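Local coordinates for protein putative mandelate racemase (Zymomonas mobilis, PDB 2OX4) that binds magnesium and is probably a dehydratase (lyase) of the mandelate racemase branch of the enolase superfamily, at residues 25-29 against 97-102; 127-132 against 340-345; 169-174 against 193-199. All blocks are in the same frame, centred on the assembly; numbering follows the deposited sequence. Where two conformers were deposited one is given.

Overall arrangement
The three contacts run from the N-terminal domain across the barrel to its outer layer. Interaction 1 packs helix 89-110 on the antiparallel sheet of the N-terminal domain, away from the magnesium. Interaction 2 joins strands 126-131 and 341-344 in the barrel. It is the one near the metal, with the side chain of Q132 about 4 Å from the ion, which E215, E241 and E267 bind. Interaction 3 ties the loop after strand 164-167 to helix 189-206 and is nested in the chain between the strands of interaction 2. Centres of interactions 1 and 2 lie about 25 Å apart, those of 2 and 3 about 20 Å, and those of 1 and 3 about 40 Å.

Interaction 1: residues 25-29 against 97-102; sequences LVKVS and AFDIAF
V28 sets its side chain against A101 and two phenylalanines of the helix, F98 and F102. At the root of the side chain, V28 CB is 4.1 Å from A101 CB. The two methyls then part. V28 CG2 drops onto A101 CB at 3.7 Å and also meets the edge of the F98 ring, near its plane, 3.9 Å from CD2. V28 CG1 lies anti to the backbone N (chi1 178°) and points to the other ring. V28 CG1 reaches the edge of the F102 ring near its plane, at a looser 4.2 Å from CE2. Within the helix, F98 O sits over one face of the F102 ring.

Strand 24-30 belongs to the antiparallel sheet of the enolase-type N-terminal domain, and helix 89-110 packs on one side of it. The short segments cross at -46°, with their axes 8.4 Å apart. V26, two residues before V28, faces the helix as well. V26 CG1 touches A97 at both CB and the carbonyl oxygen. V26 CG2 meets the F98 ring near CE2, at 3.7 Å. The small side chains of A97 and A101, one turn apart, bring the helix backbone close to the strand here. All the touching residues are buried. I8 of strand 5-13 continues the apolar layer beside V26 and F98, while L55 and Y58 of helix 48-62 also touch F98.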
loop_
_atom_site.group_PDB
_atom_site.type_symbol
_atom_site.label_atom_id
_atom_site.label_comp_id
_atom_site.label_asym_id
_atom_site.label_seq_id
_atom_site.Cartn_x
_atom_site.Cartn_y
_atom_site.Cartn_z
ATOM N N LEU C 25 37.735 7.088 -24.134
ATOM C CA LEU C 25 38.429 5.846 -23.811
ATOM C C LEU C 25 39.477 6.082 -22.737
ATOM O O LEU C 25 40.025 7.181 -22.627
ATOM C CB LEU C 25 39.079 5.259 -25.069
ATOM C CG LEU C 25 38.068 4.792 -26.117
ATOM C CD1 LEU C 25 38.672 4.717 -27.505
ATOM C CD2 LEU C 25 37.485 3.457 -25.720
ATOM N N VAL C 26 39.735 5.045 -21.942
ATOM C CA VAL C 26 40.725 5.077 -20.872
ATOM C C VAL C 26 41.651 3.888 -21.001
ATOM O O VAL C 26 41.199 2.752 -21.202
ATOM C CB VAL C 26 40.084 5.150 -19.435
ATOM C CG1 VAL C 26 39.362 3.847 -19.058
ATOM C CG2 VAL C 26 41.151 5.490 -18.389
ATOM N N LYS C 27 42.950 4.164 -20.900
ATOM C CA LYS C 27 43.968 3.123 -20.883
ATOM C C LYS C 27 44.714 3.142 -19.551
ATOM O O LYS C 27 45.319 4.157 -19.160
ATOM C CB LYS C 27 44.936 3.290 -22.078
ATOM C CG LYS C 27 46.070 2.244 -22.123
ATOM C CD LYS C 27 46.998 2.460 -23.340
ATOM C CE LYS C 27 48.199 1.540 -23.294
ATOM N NZ LYS C 27 48.993 1.659 -24.559
ATOM N N VAL C 28 44.628 2.020 -18.846
ATOM C CA VAL C 28 45.206 1.881 -17.500
ATOM C C VAL C 28 46.407 0.952 -17.558
ATOM O O VAL C 28 46.252 -0.235 -17.852
ATOM C CB VAL C 28 44.157 1.288 -16.530
ATOM C CG1 VAL C 28 44.746 1.091 -15.116
ATOM C CG2 VAL C 28 42.914 2.172 -16.491
ATOM N N SER C 29 47.594 1.491 -17.282
ATOM C CA SER C 29 48.843 0.707 -17.347
ATOM C C SER C 29 49.334 0.313 -15.963
ATOM O O SER C 29 49.109 1.039 -14.988
ATOM C CB SER C 29 49.927 1.510 -18.063
ATOM O OG SER C 29 49.527 1.788 -19.387
ATOM N N ALA C 97 34.187 3.029 -16.659
ATOM C CA ALA C 97 35.270 2.926 -17.642
ATOM C C ALA C 97 36.492 2.292 -17.002
ATOM O O ALA C 97 37.115 1.383 -17.573
ATOM C CB ALA C 97 35.596 4.287 -18.264
ATOM N N PHE C 98 36.807 2.731 -15.789
ATOM C CA PHE C 98 37.885 2.138 -15.025
ATOM C C PHE C 98 37.651 0.658 -14.741
ATOM O O PHE C 98 38.550 -0.165 -14.930
ATOM C CB PHE C 98 38.139 2.944 -13.745
ATOM C CG PHE C 98 38.934 4.193 -13.990
ATOM C CD1 PHE C 98 38.385 5.443 -13.767
ATOM C CD2 PHE C 98 40.238 4.105 -14.481
ATOM C CE1 PHE C 98 39.139 6.595 -13.997
ATOM C CE2 PHE C 98 40.999 5.256 -14.713
ATOM C CZ PHE C 98 40.447 6.496 -14.478
ATOM N N ASP C 99 36.432 0.316 -14.336
ATOM C CA ASP C 99 36.102 -1.073 -14.013
ATOM C C ASP C 99 36.339 -2.005 -15.212
ATOM O O ASP C 99 36.933 -3.070 -15.065
ATOM C CB ASP C 99 34.670 -1.180 -13.460
ATOM C CG ASP C 99 34.341 -2.578 -12.989
ATOM O OD1 ASP C 99 34.688 -2.931 -11.839
ATOM O OD2 ASP C 99 33.743 -3.313 -13.787
ATOM N N ILE C 100 35.917 -1.568 -16.401
ATOM C CA ILE C 100 36.128 -2.343 -17.628
ATOM C C ILE C 100 37.644 -2.585 -17.847
ATOM O O ILE C 100 38.072 -3.724 -18.102
ATOM C CB ILE C 100 35.468 -1.654 -18.859
ATOM C CG1 ILE C 100 33.933 -1.643 -18.716
ATOM C CG2 ILE C 100 35.865 -2.379 -20.180
ATOM C CD1 ILE C 100 33.208 -0.641 -19.663
ATOM N N ALA C 101 38.444 -1.531 -17.706
ATOM C CA ALA C 101 39.905 -1.641 -17.877
ATOM C C ALA C 101 40.550 -2.579 -16.836
ATOM O O ALA C 101 41.482 -3.334 -17.155
ATOM C CB ALA C 101 40.542 -0.275 -17.827
ATOM N N PHE C 102 40.052 -2.548 -15.600
ATOM C CA PHE C 102 40.546 -3.474 -14.578
ATOM C C PHE C 102 40.293 -4.938 -14.941
ATOM O O PHE C 102 41.194 -5.781 -14.793
ATOM C CB PHE C 102 39.930 -3.180 -13.205
ATOM C CG PHE C 102 40.156 -1.777 -12.715
ATOM C CD1 PHE C 102 39.214 -1.176 -11.887
ATOM C CD2 PHE C 102 41.302 -1.062 -13.066
ATOM C CE1 PHE C 102 39.395 0.120 -11.424
ATOM C CE2 PHE C 102 41.491 0.253 -12.615
ATOM C CZ PHE C 102 40.542 0.841 -11.787
#

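Interaction 2: residues 127-132 against 340-345; sequences RVYASQ and IHEHHQ
R127-S131 and H341-H344 run side by side as parallel strands. Their axes come within 4.7 Å and their directions differ by 35°. Backbone bonds pass back and forth: H341 N to R127 O, Y129 N to H341 O, H343 N to Y129 O and S131 N to H343 O.

The strands are first and last of the eight parallel strands of a TIM-type barrel, so their pairing closes it. Y129, S131, E342 and H344 turn to one face. E342 CA makes a CH-pi contact over the Y129 ring, 3.9 Å from its centroid and 16° off the normal. I340 CG2 meets the edge of the same ring, 3.6 Å from CD2. I340 CD1 lies over one face of the R127 guanidinium, toward its rim; D211 and D163 form salt bridges with this group. S131 OG, anti to its own N (chi1 -172°), donates to the anti lone pair of E342 OE2 at 2.7 Å. That oxygen also pairs with K166 and a water, which accepts from Q132 NE2. Q132 OE1 accepts from Q134 NE2. The Q132 side chain is about 3 Å from that of E215, and Y129 about 4 Å from that of E241, both magnesium ligands. Y129 OH bonds Q315 and K166. On the other face V128 CG1 presses on H343 CB at 3.4 Å. H341 is held by E332 and E325, H343 by Q361 and E325.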
loop_
_atom_site.group_PDB
_atom_site.type_symbol
_atom_site.label_atom_id
_atom_site.label_comp_id
_atom_site.label_asym_id
_atom_site.label_seq_id
_atom_site.Cartn_x
_atom_site.Cartn_y
_atom_site.Cartn_z
ATOM N N ARG C 127 22.276 -14.112 -30.130
ATOM C CA ARG C 127 21.366 -13.472 -31.075
ATOM C C ARG C 127 21.604 -11.965 -31.128
ATOM O O ARG C 127 21.843 -11.334 -30.101
ATOM C CB ARG C 127 19.923 -13.757 -30.684
ATOM C CG ARG C 127 18.923 -13.271 -31.701
ATOM C CD ARG C 127 17.489 -13.493 -31.247
ATOM N NE ARG C 127 16.560 -13.120 -32.307
ATOM C CZ ARG C 127 15.276 -12.817 -32.124
ATOM N NH1 ARG C 127 14.734 -12.842 -30.907
ATOM N NH2 ARG C 127 14.529 -12.479 -33.167
ATOM N N VAL C 128 21.547 -11.395 -32.330
ATOM C CA VAL C 128 21.834 -9.975 -32.534
ATOM C C VAL C 128 20.690 -9.302 -33.291
ATOM O O VAL C 128 20.074 -9.913 -34.167
ATOM C CB VAL C 128 23.160 -9.764 -33.332
ATOM C CG1 VAL C 128 23.499 -8.300 -33.413
ATOM C CG2 VAL C 128 24.326 -10.530 -32.688
ATOM N N TYR C 129 20.398 -8.047 -32.948
ATOM C CA TYR C 129 19.541 -7.217 -33.787
ATOM C C TYR C 129 20.279 -6.059 -34.444
ATOM O O TYR C 129 21.250 -5.527 -33.896
ATOM C CB TYR C 129 18.270 -6.748 -33.040
ATOM C CG TYR C 129 18.412 -5.680 -31.954
ATOM C CD1 TYR C 129 18.486 -4.317 -32.269
ATOM C CD2 TYR C 129 18.386 -6.036 -30.605
ATOM C CE1 TYR C 129 18.592 -3.346 -31.269
ATOM C CE2 TYR C 129 18.471 -5.072 -29.607
ATOM C CZ TYR C 129 18.552 -3.735 -29.939
ATOM O OH TYR C 129 18.628 -2.802 -28.933
ATOM N N ALA C 130 19.826 -5.697 -35.640
ATOM C CA ALA C 130 20.348 -4.555 -36.360
ATOM C C ALA C 130 19.685 -3.273 -35.862
ATOM O O ALA C 130 18.475 -3.103 -36.024
ATOM C CB ALA C 130 20.075 -4.739 -37.863
ATOM N N SER C 131 20.491 -2.370 -35.303
ATOM C CA SER C 131 19.980 -1.267 -34.502
ATOM C C SER C 131 20.013 0.091 -35.193
ATOM O O SER C 131 21.053 0.497 -35.729
ATOM C CB SER C 131 20.742 -1.161 -33.189
ATOM O OG SER C 131 20.114 -0.213 -32.337
ATOM N N GLN C 132 18.879 0.796 -35.095
ATOM C CA GLN C 132 18.706 2.199 -35.510
ATOM C C GLN C 132 18.646 2.308 -37.036
ATOM O O GLN C 132 19.440 3.022 -37.653
ATOM C CB GLN C 132 19.764 3.151 -34.894
ATOM C CG GLN C 132 20.000 2.996 -33.363
ATOM C CD GLN C 132 18.813 3.411 -32.490
ATOM O OE1 GLN C 132 17.778 3.854 -32.985
ATOM N NE2 GLN C 132 18.978 3.286 -31.169
ATOM N N ILE C 340 19.006 -10.490 -26.069
ATOM C CA ILE C 340 19.433 -10.225 -27.459
ATOM C C ILE C 340 20.539 -9.165 -27.409
ATOM O O ILE C 340 20.653 -8.426 -26.420
ATOM C CB ILE C 340 18.236 -9.787 -28.351
ATOM C CG1 ILE C 340 18.592 -9.884 -29.844
ATOM C CG2 ILE C 340 17.687 -8.406 -27.936
ATOM C CD1 ILE C 340 17.395 -9.707 -30.767
ATOM N N HIS C 341 21.388 -9.127 -28.433
ATOM C CA HIS C 341 22.490 -8.158 -28.482
ATOM C C HIS C 341 22.218 -7.044 -29.506
ATOM O O HIS C 341 21.794 -7.304 -30.633
ATOM C CB HIS C 341 23.820 -8.862 -28.800
ATOM C CG HIS C 341 24.978 -7.917 -28.908
ATOM N ND1 HIS C 341 25.781 -7.601 -27.834
ATOM C CD2 HIS C 341 25.445 -7.191 -29.953
ATOM C CE1 HIS C 341 26.699 -6.731 -28.213
ATOM N NE2 HIS C 341 26.518 -6.465 -29.495
ATOM N N GLU C 342 22.463 -5.803 -29.102
ATOM C CA GLU C 342 22.275 -4.647 -29.964
ATOM C C GLU C 342 23.525 -4.424 -30.803
ATOM O O GLU C 342 24.623 -4.215 -30.261
ATOM C CB GLU C 342 22.041 -3.396 -29.123
ATOM C CG GLU C 342 21.927 -2.146 -29.974
ATOM C CD GLU C 342 21.602 -0.896 -29.176
ATOM O OE1 GLU C 342 21.911 -0.831 -27.960
ATOM O OE2 GLU C 342 21.043 0.033 -29.787
ATOM N N HIS C 343 23.363 -4.439 -32.123
ATOM C CA HIS C 343 24.490 -4.089 -32.985
ATOM C C HIS C 343 24.204 -2.795 -33.730
ATOM O O HIS C 343 23.354 -2.757 -34.626
ATOM C CB HIS C 343 24.854 -5.234 -33.940
ATOM C CG HIS C 343 26.122 -4.991 -34.700
ATOM N ND1 HIS C 343 27.327 -4.736 -34.075
ATOM C CD2 HIS C 343 26.371 -4.944 -36.032
ATOM C CE1 HIS C 343 28.265 -4.551 -34.991
ATOM N NE2 HIS C 343 27.708 -4.657 -36.184
ATOM N N HIS C 344 24.901 -1.733 -33.314
ATOM C CA HIS C 344 24.548 -0.370 -33.691
ATOM C C HIS C 344 25.118 -0.061 -35.058
ATOM O O HIS C 344 26.237 -0.485 -35.391
ATOM C CB HIS C 344 25.072 0.635 -32.662
ATOM C CG HIS C 344 24.355 1.949 -32.679
ATOM N ND1 HIS C 344 24.463 2.846 -33.722
ATOM C CD2 HIS C 344 23.536 2.530 -31.768
ATOM C CE1 HIS C 344 23.738 3.919 -33.458
ATOM N NE2 HIS C 344 23.165 3.753 -32.278
ATOM N N GLN C 345 24.337 0.679 -35.842
ATOM C CA GLN C 345 24.743 1.098 -37.186
ATOM C C GLN C 345 26.043 1.916 -37.228
ATOM O O GLN C 345 26.786 1.856 -38.213
ATOM C CB GLN C 345 23.589 1.804 -37.921
ATOM C CG GLN C 345 23.188 3.187 -37.383
ATOM C CD GLN C 345 24.052 4.315 -37.942
ATOM O OE1 GLN C 345 24.684 5.055 -37.188
ATOM N NE2 GLN C 345 24.093 4.440 -39.269
HETATM O O HOH W 1 21.575 2.434 -29.441
#

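Interaction 3: residues 169-174 against 193-199; sequences VLAHDR and KIGVERV
R174 and R198 reach each other's segments on long, straight chains. R198 has CG beside its backbone N and is extended from CG to NE, which carries its guanidinium across to the loop carbonyls. R174 is also extended as far as NE, but chi4 of 94° turns its flat end so that one face meets I194 and one edge meets E197.

Three backbone oxygens lie round the R198 guanidinium. NH1 donates to V169 O and H172 O, both at 2.8 Å. NH1 stands well above the carbonyl plane of V169, off its lone-pair directions. NH2 adds weak bonds to H172 O and D173 O, and a further bond to G145 O. Five bonds, two of them weak, hold the group and probably help set the curve of the loop. I194 CG2 sits over the centre of its face, 3.3 Å above the plane.

R174 grips E197 side-on in a salt bridge, NE to OE1 at 2.9 Å and NH2 to OE2 at 3.0 Å. The second bond is straight, 174°, although the two planes are 59° apart. I194 CG1 covers a face of R174, and E190 holds NH1. I194 thus packs on both guanidinium groups.

Deeper in, V169 CG1 meets R198 CB at 3.8 Å, and G195, without a side chain, lets the loop come close. The loop is part of the beta-alpha connection from strand 164-167 to helix 189-206 of the barrel. Helix 222-232 flanks it, with F228 touching V169 and L170, while K147 and Y150 of helix 147-159 touch E197 and R198.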
loop_
_atom_site.group_PDB
_atom_site.type_symbol
_atom_site.label_atom_id
_atom_site.label_comp_id
_atom_site.label_asym_id
_atom_site.label_seq_id
_atom_site.Cartn_x
_atom_site.Cartn_y
_atom_site.Cartn_z
ATOM N N VAL C 169 10.634 5.216 -35.039
ATOM C CA VAL C 169 9.690 5.594 -36.098
ATOM C C VAL C 169 8.996 6.952 -35.875
ATOM O O VAL C 169 8.258 7.418 -36.748
ATOM C CB VAL C 169 8.647 4.479 -36.394
ATOM C CG1 VAL C 169 9.339 3.199 -36.862
ATOM C CG2 VAL C 169 7.775 4.192 -35.159
ATOM N N LEU C 170 9.229 7.578 -34.712
ATOM C CA LEU C 170 8.582 8.863 -34.383
ATOM C C LEU C 170 9.495 10.062 -34.529
ATOM O O LEU C 170 9.009 11.187 -34.695
ATOM C CB LEU C 170 7.949 8.838 -32.969
ATOM C CG LEU C 170 6.819 7.830 -32.729
ATOM C CD1 LEU C 170 6.457 7.713 -31.233
ATOM C CD2 LEU C 170 5.577 8.131 -33.553
ATOM N N ALA C 171 10.811 9.836 -34.482
ATOM C CA ALA C 171 11.774 10.925 -34.327
ATOM C C ALA C 171 11.792 11.884 -35.522
ATOM O O ALA C 171 12.000 13.091 -35.354
ATOM C CB ALA C 171 13.160 10.383 -34.084
ATOM N N HIS C 172 11.595 11.338 -36.720
ATOM C CA HIS C 172 11.770 12.120 -37.948
ATOM C C HIS C 172 10.452 12.328 -38.658
ATOM O O HIS C 172 9.602 11.436 -38.691
ATOM C CB HIS C 172 12.781 11.448 -38.882
ATOM C CG HIS C 172 14.120 11.248 -38.253
ATOM N ND1 HIS C 172 14.459 10.094 -37.583
ATOM C CD2 HIS C 172 15.193 12.068 -38.159
ATOM C CE1 HIS C 172 15.691 10.203 -37.117
ATOM N NE2 HIS C 172 16.157 11.394 -37.450
ATOM N N ASP C 173 10.281 13.525 -39.224
ATOM C CA ASP C 173 9.173 13.756 -40.148
ATOM C C ASP C 173 9.399 13.030 -41.473
ATOM O O ASP C 173 10.430 12.382 -41.658
ATOM C CB ASP C 173 8.875 15.261 -40.334
ATOM C CG ASP C 173 9.984 16.030 -41.069
ATOM O OD1 ASP C 173 9.985 17.279 -40.962
ATOM O OD2 ASP C 173 10.846 15.426 -41.751
ATOM N N ARG C 174 8.446 13.154 -42.389
ATOM C CA ARG C 174 8.507 12.448 -43.669
ATOM C C ARG C 174 9.612 12.941 -44.633
ATOM O O ARG C 174 9.899 12.282 -45.631
ATOM C CB ARG C 174 7.136 12.456 -44.342
ATOM C CG ARG C 174 6.122 11.478 -43.748
ATOM C CD ARG C 174 5.005 11.246 -44.744
ATOM N NE ARG C 174 3.953 10.325 -44.302
ATOM C CZ ARG C 174 2.820 10.706 -43.716
ATOM N NH1 ARG C 174 2.602 11.992 -43.473
ATOM N NH2 ARG C 174 1.904 9.806 -43.371
ATOM N N LYS C 193 0.028 8.255 -37.583
ATOM C CA LYS C 193 0.033 7.648 -38.922
ATOM C C LYS C 193 1.450 7.438 -39.457
ATOM O O LYS C 193 1.744 6.375 -40.000
ATOM C CB LYS C 193 -0.798 8.487 -39.902
ATOM C CG LYS C 193 -0.927 7.871 -41.299
ATOM C CD LYS C 193 -2.361 7.909 -41.813
ATOM C CE LYS C 193 -2.569 9.042 -42.803
ATOM N NZ LYS C 193 -2.948 10.305 -42.114
ATOM N N ILE C 194 2.307 8.446 -39.306
ATOM C CA ILE C 194 3.719 8.364 -39.726
ATOM C C ILE C 194 4.429 7.180 -39.044
ATOM O O ILE C 194 5.108 6.383 -39.703
ATOM C CB ILE C 194 4.471 9.687 -39.456
ATOM C CG1 ILE C 194 4.067 10.761 -40.477
ATOM C CG2 ILE C 194 5.975 9.499 -39.532
ATOM C CD1 ILE C 194 4.478 12.174 -40.082
ATOM N N GLY C 195 4.241 7.048 -37.731
ATOM C CA GLY C 195 4.818 5.929 -36.999
ATOM C C GLY C 195 4.255 4.585 -37.430
ATOM O O GLY C 195 5.013 3.654 -37.685
ATOM N N VAL C 196 2.931 4.488 -37.513
ATOM C CA VAL C 196 2.256 3.260 -37.925
ATOM C C VAL C 196 2.686 2.830 -39.337
ATOM O O VAL C 196 2.979 1.652 -39.558
ATOM C CB VAL C 196 0.716 3.386 -37.872
ATOM C CG1 VAL C 196 0.049 2.214 -38.581
ATOM C CG2 VAL C 196 0.226 3.440 -36.419
ATOM N N GLU C 197 2.728 3.775 -40.278
ATOM C CA GLU C 197 3.037 3.419 -41.678
ATOM C C GLU C 197 4.450 2.833 -41.808
ATOM O O GLU C 197 4.674 1.944 -42.629
ATOM C CB GLU C 197 2.828 4.599 -42.650
ATOM C CG GLU C 197 3.895 5.683 -42.573
ATOM C CD GLU C 197 3.668 6.819 -43.555
ATOM O OE1 GLU C 197 4.627 7.580 -43.799
ATOM O OE2 GLU C 197 2.531 6.958 -44.051
ATOM N N ARG C 198 5.379 3.321 -40.983
ATOM C CA ARG C 198 6.751 2.821 -40.970
ATOM C C ARG C 198 6.832 1.412 -40.383
ATOM O O ARG C 198 7.454 0.530 -40.977
ATOM C CB ARG C 198 7.680 3.788 -40.236
ATOM C CG ARG C 198 7.934 5.075 -40.987
ATOM C CD ARG C 198 8.375 6.198 -40.081
ATOM N NE ARG C 198 8.639 7.415 -40.846
ATOM C CZ ARG C 198 9.101 8.551 -40.335
ATOM N NH1 ARG C 198 9.338 8.655 -39.033
ATOM N NH2 ARG C 198 9.308 9.599 -41.127
ATOM N N VAL C 199 6.184 1.194 -39.236
ATOM C CA VAL C 199 6.129 -0.140 -38.626
ATOM C C VAL C 199 5.450 -1.146 -39.554
ATOM O O VAL C 199 5.959 -2.258 -39.764
ATOM C CB VAL C 199 5.386 -0.121 -37.251
ATOM C CG1 VAL C 199 5.180 -1.554 -36.731
ATOM C CG2 VAL C 199 6.160 0.730 -36.235
#